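Local coordinates for protein putative TetR family transcriptional regulator (Streptomyces coelicolor A3, PDB 3BQY) that probably binds operator DNA as a dimeric TetR-family regulator, most likely acting as a transcriptional repressor, at residues A5-T10 with R41-K46; H56-V61 with R96-T101; R76-A81 with L198-L203. All coordinates share one frame; numbering follows the deposited sequence.

Contact 1 (A5-T10 with R41-K46); sequences ARTVQT and RYFAAK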
loop_
_atom_site.group_PDB
_atom_site.type_symbol
_atom_site.label_atom_id
_atom_site.label_comp_id
_atom_site.label_asym_id
_atom_site.label_seq_id
_atom_site.Cartn_x
_atom_site.Cartn_y
_atom_site.Cartn_z
ATOM N N ALA A 5 12.955 19.739 -15.117
ATOM C CA ALA A 5 11.594 19.430 -15.576
ATOM C C ALA A 5 11.568 18.462 -16.762
ATOM O O ALA A 5 10.733 17.540 -16.801
ATOM C CB ALA A 5 10.844 20.718 -15.922
ATOM N N ARG A 6 12.481 18.691 -17.710
ATOM C CA ARG A 6 12.606 17.865 -18.907
ATOM C C ARG A 6 13.138 16.477 -18.565
ATOM O O ARG A 6 12.727 15.479 -19.171
ATOM C CB ARG A 6 13.517 18.547 -19.929
ATOM C CG ARG A 6 13.016 19.909 -20.380
ATOM C CD ARG A 6 13.949 20.554 -21.396
ATOM N NE ARG A 6 13.429 21.840 -21.857
ATOM C CZ ARG A 6 14.103 22.708 -22.608
ATOM N NH1 ARG A 6 15.347 22.448 -22.998
ATOM N NH2 ARG A 6 13.530 23.848 -22.971
ATOM N N THR A 7 14.057 16.429 -17.599
ATOM C CA THR A 7 14.578 15.177 -17.072
ATOM C C THR A 7 13.468 14.379 -16.400
ATOM O O THR A 7 13.357 13.174 -16.627
ATOM C CB THR A 7 15.726 15.422 -16.099
ATOM O OG1 THR A 7 16.775 16.086 -16.810
ATOM C CG2 THR A 7 16.277 14.118 -15.552
ATOM N N VAL A 8 12.630 15.047 -15.601
ATOM C CA VAL A 8 11.504 14.369 -14.958
ATOM C C VAL A 8 10.526 13.803 -16.003
ATOM O O VAL A 8 10.045 12.677 -15.871
ATOM C CB VAL A 8 10.746 15.295 -13.965
ATOM C CG1 VAL A 8 9.441 14.617 -13.484
ATOM C CG2 VAL A 8 11.655 15.626 -12.757
ATOM N N GLN A 9 10.255 14.576 -17.048
ATOM C CA GLN A 9 9.338 14.127 -18.092
ATOM C C GLN A 9 9.896 12.914 -18.838
ATOM O O GLN A 9 9.185 11.955 -19.091
ATOM C CB GLN A 9 9.026 15.258 -19.079
ATOM C CG GLN A 9 7.896 14.912 -20.044
ATOM C CD GLN A 9 6.618 14.450 -19.330
ATOM O OE1 GLN A 9 5.961 15.235 -18.644
ATOM N NE2 GLN A 9 6.271 13.166 -19.483
ATOM N N THR A 10 11.169 12.972 -19.193
ATOM C CA THR A 10 11.835 11.845 -19.858
ATOM C C THR A 10 11.793 10.576 -18.986
ATOM O O THR A 10 11.492 9.479 -19.479
ATOM C CB THR A 10 13.261 12.217 -20.285
ATOM O OG1 THR A 10 13.192 13.316 -21.205
ATOM C CG2 THR A 10 13.959 11.040 -20.990
ATOM N N ARG A 41 24.220 16.160 -11.550
ATOM C CA ARG A 41 24.260 17.586 -11.225
ATOM C C ARG A 41 22.863 18.147 -10.932
ATOM O O ARG A 41 22.727 19.097 -10.166
ATOM C CB ARG A 41 24.964 18.384 -12.328
ATOM C CG ARG A 41 26.469 18.168 -12.337
ATOM C CD ARG A 41 27.212 19.173 -13.244
ATOM N NE ARG A 41 27.083 18.845 -14.668
ATOM C CZ ARG A 41 28.004 18.191 -15.381
ATOM N NH1 ARG A 41 29.138 17.786 -14.813
ATOM N NH2 ARG A 41 27.795 17.945 -16.672
ATOM N N TYR A 42 21.836 17.545 -11.526
ATOM C CA TYR A 42 20.440 17.945 -11.291
ATOM C C TYR A 42 19.776 17.169 -10.164
ATOM O O TYR A 42 18.945 17.710 -9.440
ATOM C CB TYR A 42 19.623 17.852 -12.591
ATOM C CG TYR A 42 20.138 18.827 -13.620
ATOM C CD1 TYR A 42 19.740 20.178 -13.596
ATOM C CD2 TYR A 42 21.069 18.427 -14.583
ATOM C CE1 TYR A 42 20.246 21.098 -14.529
ATOM C CE2 TYR A 42 21.576 19.331 -15.516
ATOM C CZ TYR A 42 21.163 20.664 -15.484
ATOM O OH TYR A 42 21.676 21.557 -16.412
ATOM N N PHE A 43 20.149 15.902 -10.020
ATOM C CA PHE A 43 19.613 15.047 -8.973
ATOM C C PHE A 43 20.769 14.321 -8.312
ATOM O O PHE A 43 21.399 13.478 -8.945
ATOM C CB PHE A 43 18.628 14.025 -9.565
ATOM C CG PHE A 43 17.480 14.656 -10.270
ATOM C CD1 PHE A 43 16.396 15.132 -9.553
ATOM C CD2 PHE A 43 17.504 14.820 -11.649
ATOM C CE1 PHE A 43 15.329 15.752 -10.206
ATOM C CE2 PHE A 43 16.446 15.425 -12.307
ATOM C CZ PHE A 43 15.353 15.884 -11.582
ATOM N N ALA A 44 21.023 14.618 -7.044
ATOM C CA ALA A 44 22.167 14.035 -6.332
ATOM C C ALA A 44 22.115 12.505 -6.281
ATOM O O ALA A 44 23.155 11.844 -6.264
ATOM C CB ALA A 44 22.276 14.612 -4.923
ATOM N N ALA A 45 20.898 11.955 -6.261
ATOM C CA ALA A 45 20.691 10.518 -6.202
ATOM C C ALA A 45 19.412 10.166 -6.959
ATOM O O ALA A 45 18.565 11.040 -7.200
ATOM C CB ALA A 45 20.588 10.064 -4.756
ATOM N N LYS A 46 19.278 8.899 -7.331
ATOM C CA LYS A 46 18.058 8.426 -7.994
ATOM C C LYS A 46 16.813 8.662 -7.130
ATOM O O LYS A 46 15.761 9.014 -7.658
ATOM C CB LYS A 46 18.146 6.948 -8.419
ATOM C CG LYS A 46 16.944 6.556 -9.335
ATOM C CD LYS A 46 17.076 5.138 -9.887
ATOM C CE LYS A 46 16.978 4.105 -8.799
ATOM N NZ LYS A 46 16.688 2.767 -9.404
#

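Contact 2 (H56-V61 with R96-T101); sequences HMVDGV and RVFAGT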
loop_
_atom_site.group_PDB
_atom_site.type_symbol
_atom_site.label_atom_id
_atom_site.label_comp_id
_atom_site.label_asym_id
_atom_site.label_seq_id
_atom_site.Cartn_x
_atom_site.Cartn_y
_atom_site.Cartn_z
ATOM N N HIS A 56 5.537 15.530 -9.225
ATOM C CA HIS A 56 4.931 15.883 -10.506
ATOM C C HIS A 56 3.654 15.087 -10.848
ATOM O O HIS A 56 2.676 15.658 -11.377
ATOM C CB HIS A 56 5.952 15.728 -11.637
ATOM C CG HIS A 56 5.456 16.246 -12.949
ATOM N ND1 HIS A 56 5.005 15.421 -13.958
ATOM C CD2 HIS A 56 5.310 17.513 -13.402
ATOM C CE1 HIS A 56 4.632 16.157 -14.991
ATOM N NE2 HIS A 56 4.800 17.429 -14.676
HETATM N N MSE A 57 3.647 13.779 -10.547
HETATM C CA MSE A 57 2.494 12.922 -10.823
HETATM C C MSE A 57 1.237 13.445 -10.156
HETATM O O MSE A 57 0.152 13.308 -10.717
HETATM C CB MSE A 57 2.725 11.479 -10.299
HETATM C CG MSE A 57 3.754 10.730 -11.087
HETATM SE SE MSE A 57 3.907 8.960 -10.204
HETATM C CE MSE A 57 5.422 8.379 -11.221
ATOM N N VAL A 58 1.379 14.025 -8.965
ATOM C CA VAL A 58 0.200 14.478 -8.202
ATOM C C VAL A 58 -0.148 15.958 -8.376
ATOM O O VAL A 58 -0.972 16.498 -7.636
ATOM C CB VAL A 58 0.283 14.061 -6.689
ATOM C CG1 VAL A 58 0.318 12.512 -6.593
ATOM C CG2 VAL A 58 1.563 14.612 -6.007
ATOM N N ASP A 59 0.489 16.610 -9.340
ATOM C CA ASP A 59 0.151 17.982 -9.716
ATOM C C ASP A 59 -1.362 18.090 -9.955
ATOM O O ASP A 59 -1.948 17.278 -10.670
ATOM C CB ASP A 59 0.891 18.347 -11.002
ATOM C CG ASP A 59 0.581 19.745 -11.461
ATOM O OD1 ASP A 59 0.742 20.702 -10.659
ATOM O OD2 ASP A 59 0.163 19.886 -12.631
ATOM N N GLY A 60 -2.016 19.045 -9.324
ATOM C CA GLY A 60 -3.440 19.184 -9.596
ATOM C C GLY A 60 -4.388 18.273 -8.836
ATOM O O GLY A 60 -5.591 18.530 -8.839
ATOM N N VAL A 61 -3.878 17.232 -8.168
ATOM C CA VAL A 61 -4.736 16.363 -7.365
ATOM C C VAL A 61 -5.570 17.140 -6.332
ATOM O O VAL A 61 -6.767 16.887 -6.209
ATOM C CB VAL A 61 -3.955 15.206 -6.750
ATOM C CG1 VAL A 61 -4.795 14.399 -5.776
ATOM C CG2 VAL A 61 -3.430 14.273 -7.893
ATOM N N ARG A 96 4.083 2.692 -6.741
ATOM C CA ARG A 96 5.393 2.330 -6.168
ATOM C C ARG A 96 6.278 3.551 -6.052
ATOM O O ARG A 96 6.968 3.741 -5.044
ATOM C CB ARG A 96 6.101 1.269 -7.026
ATOM C CG ARG A 96 5.468 -0.116 -6.895
ATOM C CD ARG A 96 6.134 -1.175 -7.796
ATOM N NE ARG A 96 7.570 -1.290 -7.560
ATOM C CZ ARG A 96 8.418 -1.842 -8.430
ATOM N NH1 ARG A 96 7.975 -2.326 -9.583
ATOM N NH2 ARG A 96 9.709 -1.893 -8.153
ATOM N N VAL A 97 6.273 4.395 -7.092
ATOM C CA VAL A 97 7.078 5.608 -7.054
ATOM C C VAL A 97 6.576 6.546 -5.943
ATOM O O VAL A 97 7.369 7.084 -5.168
ATOM C CB VAL A 97 7.094 6.336 -8.427
ATOM C CG1 VAL A 97 7.876 7.658 -8.351
ATOM C CG2 VAL A 97 7.687 5.412 -9.551
ATOM N N PHE A 98 5.268 6.770 -5.896
ATOM C CA PHE A 98 4.678 7.646 -4.874
ATOM C C PHE A 98 4.895 7.098 -3.451
ATOM O O PHE A 98 5.341 7.839 -2.567
ATOM C CB PHE A 98 3.182 7.820 -5.155
ATOM C CG PHE A 98 2.498 8.796 -4.239
ATOM C CD1 PHE A 98 2.695 10.162 -4.393
ATOM C CD2 PHE A 98 1.671 8.331 -3.193
ATOM C CE1 PHE A 98 2.069 11.089 -3.535
ATOM C CE2 PHE A 98 1.033 9.242 -2.346
ATOM C CZ PHE A 98 1.245 10.618 -2.510
ATOM N N ALA A 99 4.611 5.810 -3.262
ATOM C CA ALA A 99 4.722 5.153 -1.951
ATOM C C ALA A 99 6.149 5.220 -1.397
ATOM O O ALA A 99 6.343 5.437 -0.189
ATOM C CB ALA A 99 4.238 3.702 -2.017
ATOM N N GLY A 100 7.139 5.083 -2.277
ATOM C CA GLY A 100 8.542 5.124 -1.860
ATOM C C GLY A 100 9.235 6.484 -1.784
ATOM O O GLY A 100 10.463 6.520 -1.659
ATOM N N THR A 101 8.490 7.590 -1.845
ATOM C CA THR A 101 9.101 8.939 -1.973
ATOM C C THR A 101 9.801 9.440 -0.686
ATOM O O THR A 101 9.375 9.080 0.415
ATOM C CB THR A 101 8.081 10.002 -2.431
ATOM O OG1 THR A 101 8.773 11.227 -2.726
ATOM C CG2 THR A 101 7.058 10.298 -1.328
#

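Contact 3 (R76-A81 with L198-L203); sequences RTARLA and LLLDGL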
loop_
_atom_site.group_PDB
_atom_site.type_symbol
_atom_site.label_atom_id
_atom_site.label_comp_id
_atom_site.label_asym_id
_atom_site.label_seq_id
_atom_site.Cartn_x
_atom_site.Cartn_y
_atom_site.Cartn_z
ATOM N N ARG A 76 -16.638 15.413 -1.823
ATOM C CA ARG A 76 -15.353 16.085 -2.092
ATOM C C ARG A 76 -14.160 15.224 -1.634
ATOM O O ARG A 76 -13.111 15.194 -2.280
ATOM C CB ARG A 76 -15.325 17.476 -1.441
ATOM C CG ARG A 76 -16.408 18.389 -2.066
ATOM C CD ARG A 76 -16.488 19.706 -1.297
ATOM N NE ARG A 76 -15.276 20.515 -1.528
ATOM C CZ ARG A 76 -14.678 21.291 -0.618
ATOM N NH1 ARG A 76 -15.093 21.332 0.643
ATOM N NH2 ARG A 76 -13.615 22.007 -0.972
ATOM N N THR A 77 -14.322 14.550 -0.508
ATOM C CA THR A 77 -13.290 13.662 -0.014
ATOM C C THR A 77 -13.090 12.515 -1.026
ATOM O O THR A 77 -11.948 12.150 -1.347
ATOM C CB THR A 77 -13.658 13.096 1.359
ATOM O OG1 THR A 77 -13.761 14.175 2.307
ATOM C CG2 THR A 77 -12.553 12.104 1.846
ATOM N N ALA A 78 -14.197 11.963 -1.520
ATOM C CA ALA A 78 -14.124 10.895 -2.529
ATOM C C ALA A 78 -13.405 11.392 -3.796
ATOM O O ALA A 78 -12.624 10.649 -4.377
ATOM C CB ALA A 78 -15.540 10.386 -2.890
ATOM N N ARG A 79 -13.693 12.615 -4.251
ATOM C CA ARG A 79 -13.032 13.135 -5.468
ATOM C C ARG A 79 -11.524 13.251 -5.288
ATOM O O ARG A 79 -10.770 12.969 -6.205
ATOM C CB ARG A 79 -13.603 14.500 -5.908
ATOM C CG ARG A 79 -14.988 14.380 -6.551
ATOM C CD ARG A 79 -15.253 15.538 -7.513
ATOM N NE ARG A 79 -15.142 16.813 -6.805
ATOM C CZ ARG A 79 -16.155 17.451 -6.228
ATOM N NH1 ARG A 79 -17.382 16.946 -6.274
ATOM N NH2 ARG A 79 -15.926 18.595 -5.600
ATOM N N LEU A 80 -11.091 13.670 -4.106
ATOM C CA LEU A 80 -9.654 13.736 -3.796
ATOM C C LEU A 80 -8.988 12.361 -3.854
ATOM O O LEU A 80 -7.899 12.226 -4.424
ATOM C CB LEU A 80 -9.431 14.342 -2.416
ATOM C CG LEU A 80 -9.585 15.866 -2.314
ATOM C CD1 LEU A 80 -9.701 16.203 -0.844
ATOM C CD2 LEU A 80 -8.359 16.597 -2.944
ATOM N N ALA A 81 -9.602 11.360 -3.222
ATOM C CA ALA A 81 -9.061 9.995 -3.239
ATOM C C ALA A 81 -9.054 9.442 -4.653
ATOM O O ALA A 81 -8.064 8.863 -5.097
ATOM C CB ALA A 81 -9.895 9.067 -2.322
ATOM N N LEU A 198 -16.846 2.343 2.171
ATOM C CA LEU A 198 -16.672 1.856 3.568
ATOM C C LEU A 198 -16.059 2.960 4.469
ATOM O O LEU A 198 -16.560 3.202 5.580
ATOM C CB LEU A 198 -15.772 0.617 3.666
ATOM C CG LEU A 198 -16.275 -0.655 2.986
ATOM C CD1 LEU A 198 -15.309 -1.806 3.268
ATOM C CD2 LEU A 198 -17.692 -0.995 3.510
ATOM N N LEU A 199 -14.958 3.558 4.010
ATOM C CA LEU A 199 -14.264 4.621 4.767
ATOM C C LEU A 199 -15.189 5.799 5.020
ATOM O O LEU A 199 -15.248 6.297 6.143
ATOM C CB LEU A 199 -12.973 5.107 4.042
ATOM C CG LEU A 199 -11.863 4.024 3.921
ATOM C CD1 LEU A 199 -10.629 4.495 3.054
ATOM C CD2 LEU A 199 -11.354 3.666 5.340
ATOM N N LEU A 200 -15.926 6.227 3.991
ATOM C CA LEU A 200 -16.797 7.392 4.123
ATOM C C LEU A 200 -17.991 7.105 5.032
ATOM O O LEU A 200 -18.378 7.967 5.828
ATOM C CB LEU A 200 -17.269 7.872 2.749
ATOM C CG LEU A 200 -16.143 8.414 1.863
ATOM C CD1 LEU A 200 -16.668 8.612 0.450
ATOM C CD2 LEU A 200 -15.499 9.723 2.414
ATOM N N ASP A 201 -18.572 5.910 4.917
ATOM C CA ASP A 201 -19.634 5.464 5.839
ATOM C C ASP A 201 -19.108 5.416 7.271
ATOM O O ASP A 201 -19.803 5.821 8.208
ATOM C CB ASP A 201 -20.172 4.077 5.446
ATOM C CG ASP A 201 -21.138 4.133 4.266
ATOM O OD1 ASP A 201 -21.582 5.240 3.906
ATOM O OD2 ASP A 201 -21.463 3.064 3.711
ATOM N N GLY A 202 -17.892 4.905 7.439
ATOM C CA GLY A 202 -17.244 4.882 8.753
ATOM C C GLY A 202 -17.066 6.303 9.283
ATOM O O GLY A 202 -17.331 6.558 10.461
ATOM N N LEU A 203 -16.604 7.231 8.437
ATOM C CA LEU A 203 -16.490 8.636 8.864
ATOM C C LEU A 203 -17.840 9.231 9.251
ATOM O O LEU A 203 -17.924 9.982 10.244
ATOM C CB LEU A 203 -15.816 9.491 7.787
ATOM C CG LEU A 203 -14.308 9.249 7.707
ATOM C CD1 LEU A 203 -13.735 9.795 6.389
ATOM C CD2 LEU A 203 -13.641 9.876 8.956
#

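Contact 1 (A5-T10 with R41-K46)
Phe43 meets Thr7 and Val8 in a small, wholly apolar and buried contact inside the N-terminal DNA-binding domain, where helix 4-18 packs against the turn that follows helix 36-42. The CB of Phe43 points toward helix 4-18, and Thr7 reaches out to the ring from the opposite direction. The methyl of the threonine does the touching: Thr7 CG2 lies 3.5 Å from Phe43 CE2, and Thr7 CB follows at 3.9 Å from the same ring carbon. The Val8 side chain crosses that of Phe43 at about a right angle and sets its CG2 3.9 Å from Phe43 CZ. Both methyls approach the ring obliquely, one at CE2 and the other at CZ.

The rotation of Thr7 sorts its two branches. With chi1 at -61°, CG2 stands anti to the backbone N and is handed to the ring, while OG1 turns back along the helix and hydrogen-bonds to Asp3 O. The hydroxyl of this buried residue is thus taken up by a backbone carbonyl just ahead of the helix, and only carbon is offered to Phe43. Leu28 and Met32 of helix 25-32 also touch Thr7, whereas Leu49 and Ala52 of helix 46-57 pack on Phe43, so the ring sits among several helices. Next to it, Tyr42 O accepts a hydrogen bond from Arg4 NE, a polar tie between the same two parts of the chain.

Segment 41-46 contains the end of the predicted helix-turn-helix, residues 24-43, and the contact seats that end against the first helix, as in the compact three-helix DNA-binding domain of TetR-family regulators.

Contact 2 (H56-V61 with R96-T101)
Selenomethionine Met57 runs straight out toward Val97: chi1 at -70° sets CG anti to the carbonyl carbon, and the chain stays extended beyond it, carrying CE across the gap between the segments. Phe98 has the other kind of first torsion, chi1 -175°, with its ring anti to the backbone N, which swings it to meet Val58. The side chains of Met57 and Val97 cross at about a right angle, and the selenomethionine methyl rests on the branch point of the valine, with CE 3.8 Å from Val97 CB and equally far from Val97 CG1; Val97 CG2 is a little further, at 4.1 Å from Met57 CE.

Beside this pair, a single methyl of Val58 serves the ring. Its CG1 lies 3.8 Å from Phe98 CE1 and 4.0 Å from Phe98 CD1, approaching these two ring carbons obliquely. Here helix 46-57, which leads out of the DNA-binding domain, gives way to a type II beta turn from Val58 to Val61, and the short helix 94-99 packs against its end. The position is consistent with the junction between the DNA-binding and C-terminal domains in TetR-family subunits. Gly60 adopts the positive phi of 83° that the turn requires.

Leu12 and Leu15 of helix 4-18 close on Met57 from the DNA-binding side. Leu84 of helix 73-89 packs on Val58 and Leu88 on Phe98, while Thr108 of helix 106-121 touches both residues. Phe98 also packs on Pro158 of the second subunit, which brings the dimer partner up to the same aromatic side chain.

Contact 3 (R76-A81 with L198-L203)
Within 198-203, Leu200 is the residue that touches Thr77 and Ala78 of helix 73-89, and the tight part of the contact is the fork at its end. CG is anti to the carbonyl carbon (chi1 -66°), which sends the branch point toward the neighbouring helix, where each methyl takes a different residue. Leu200 CD2 lies 3.8 Å from Thr77 CG2 and 4.0 Å from Thr77 CB, the two side chains sliding past each other in opposite directions. The other branch rests on the small alanine, with Leu200 CD1 3.9 Å from Ala78 CB; Leu196 of the same helix also touches Ala78. The nearest CA atoms, those of Ala78 and Leu200, are 8.0 Å apart, near enough for an alanine and a leucine to bridge the gap.

The looser side is polar. Asp201, next to the leucine and partly exposed, makes a salt bridge with Arg204 of its own helix. On the far flank of the other helix, the partly exposed Arg76 and Arg79 bond instead to backbone carbonyls of the preceding loop, among them Ala65 O and Ala64 O. Helix 188-206 also faces the second subunit, where Leu199 packs on Leu199 of that chain, so Leu200 ties the dimer-forming helix to the body of the C-terminal domain.

Thr77 presents its methyl to the leucine and keeps its hydroxyl for Trp73 O, one turn back. With that hydroxyl satisfied inside its own helix and no hydrogen bond between the segments, the contact rests on van der Waals packing and burial of apolar surface, 113 Å² between the two segments.

How the contacts relate
The contacts follow the subunit from its DNA-binding end to its dimer interface. Contact 1 lies within the predicted DNA-binding domain and contact 3 on the opposite side of the chain's centre, their centres about 35 Å apart. Contact 2 lies about 15 Å from contact 1 and about 20 Å from contact 3, centre to centre, and touches both: Val8 CG1 packs 4.1 Å from His56 CB, and Val61 O is 3.6 Å from Leu80 CD2. Contacts 2 and 3 interleave along the chain and both reach the second subunit, whereas no other chain of the assembly touches the segments of contact 1. Contact 2 thus lies between the other two and packs against each.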